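Local structure of kallistatin (Homo sapiens, 6F4V) at residues L43-G46 and S51-Q54. The protein inhibits the serine protease tissue kallikrein by forming a stable equimolar complex with it, being cleaved at its own reactive site in the process. Numbering follows the deposited sequence.
Sequences LSLG and SRSQ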
loop_
_atom_site.group_PDB
_atom_site.type_symbol
_atom_site.label_atom_id
_atom_site.label_comp_id
_atom_site.label_asym_id
_atom_site.label_seq_id
_atom_site.Cartn_x
_atom_site.Cartn_y
_atom_site.Cartn_z
ATOM N N LEU A 43 -5.016 13.002 8.367
ATOM C CA LEU A 43 -6.354 13.592 8.365
ATOM C C LEU A 43 -6.925 13.729 9.769
ATOM O O LEU A 43 -7.563 14.763 10.075
ATOM C CB LEU A 43 -7.308 12.747 7.511
ATOM C CG LEU A 43 -8.769 13.197 7.466
ATOM C CD1 LEU A 43 -8.916 14.524 6.760
ATOM C CD2 LEU A 43 -9.588 12.138 6.774
ATOM N N SER A 44 -6.701 12.706 10.608
ATOM C CA SER A 44 -7.236 12.683 11.949
ATOM C C SER A 44 -6.729 13.818 12.797
ATOM O O SER A 44 -7.379 14.144 13.774
ATOM C CB SER A 44 -6.993 11.354 12.682
ATOM O OG SER A 44 -5.674 11.241 13.194
ATOM N N LEU A 45 -5.569 14.383 12.490
ATOM C CA LEU A 45 -5.107 15.603 13.212
ATOM C C LEU A 45 -6.098 16.754 13.129
ATOM O O LEU A 45 -6.111 17.588 14.026
ATOM C CB LEU A 45 -3.774 16.111 12.653
ATOM C CG LEU A 45 -2.567 15.212 12.888
ATOM C CD1 LEU A 45 -1.457 15.615 11.941
ATOM C CD2 LEU A 45 -2.122 15.267 14.337
ATOM N N GLY A 46 -6.875 16.792 12.044
ATOM C CA GLY A 46 -7.955 17.746 11.840
ATOM C C GLY A 46 -9.347 17.361 12.343
ATOM O O GLY A 46 -10.278 18.166 12.243
ATOM N N SER A 51 -14.851 11.642 16.300
ATOM C CA SER A 51 -14.406 11.400 14.920
ATOM C C SER A 51 -12.915 11.059 14.835
ATOM O O SER A 51 -12.501 10.267 13.997
ATOM C CB SER A 51 -14.726 12.592 14.017
ATOM O OG SER A 51 -16.144 12.759 13.885
ATOM N N ARG A 52 -12.133 11.698 15.680
ATOM C CA ARG A 52 -10.681 11.494 15.749
ATOM C C ARG A 52 -10.368 10.071 16.210
ATOM O O ARG A 52 -9.632 9.336 15.551
ATOM C CB ARG A 52 -10.083 12.525 16.703
ATOM C CG ARG A 52 -8.572 12.670 16.676
ATOM C CD ARG A 52 -8.202 13.747 17.695
ATOM N NE ARG A 52 -6.808 14.177 17.633
ATOM C CZ ARG A 52 -6.346 15.319 17.105
ATOM N NH1 ARG A 52 -7.147 16.197 16.493
ATOM N NH2 ARG A 52 -5.025 15.560 17.149
ATOM N N SER A 53 -10.977 9.652 17.318
ATOM C CA SER A 53 -10.713 8.298 17.830
ATOM C C SER A 53 -11.245 7.222 16.877
ATOM O O SER A 53 -10.589 6.199 16.694
ATOM C CB SER A 53 -11.243 8.113 19.258
ATOM O OG SER A 53 -12.631 8.300 19.300
ATOM N N GLN A 54 -12.392 7.460 16.253
ATOM C CA GLN A 54 -12.945 6.505 15.301
ATOM C C GLN A 54 -12.061 6.311 14.057
ATOM O O GLN A 54 -11.993 5.220 13.563
ATOM C CB GLN A 54 -14.363 6.895 14.902
ATOM C CG GLN A 54 -15.310 6.704 16.097
ATOM C CD GLN A 54 -16.729 6.427 15.730
ATOM O OE1 GLN A 54 -17.014 5.571 14.877
ATOM N NE2 GLN A 54 -17.659 7.073 16.458
#
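Arg52 reaches from helix 49-58 across to the 43-46 segment and lays its guanidinium over the backbone of Ser44 and Leu45. Its CG stands anti to the backbone N (chi1 -167°) and the chain runs extended from there to NE, which carries the charged end across to the Ser44 and Leu45 carbonyls. On the way Arg52 CG passes 3.5 Å from Ser44 O. That same carbonyl oxygen sits over one face of the guanidinium, 3.3 Å above its plane and offset toward the rim; although Arg52 NH1 is 3.4 Å from Ser44 O, the angle is too poor for a hydrogen bond. Arg52 NH1 instead donates to Leu45 O at 3.0 Å, a weak bond bent to 132°, and has a second carbonyl partner in Ala47 O. Leu45 CA lies over that same face, while Leu45 CD2 meets Arg52 NH2 at 4.1 Å, the two side chains crossing obliquely. Beyond that, the Leu45 side chain packs against Phe109 and Tyr117 of helix 107-117. NE of Arg52 forms a salt bridge with Glu68 OE2, so the positive charge is probably balanced mainly by that carboxylate, with the carbonyls of Leu45 and Ala47 adding to it. A leucine in place of Arg52 would probably leave Glu68 without this cationic mate and strip the carbonyl oxygens of Leu45 and Ala47 of their side-chain donor. The whole is the short link between two consecutive helices of the serpin fold, helices B and C in serpin nomenclature, in which an arginine of the second helix gathers main-chain carbonyls of the link, those of Leu45 and Ala47.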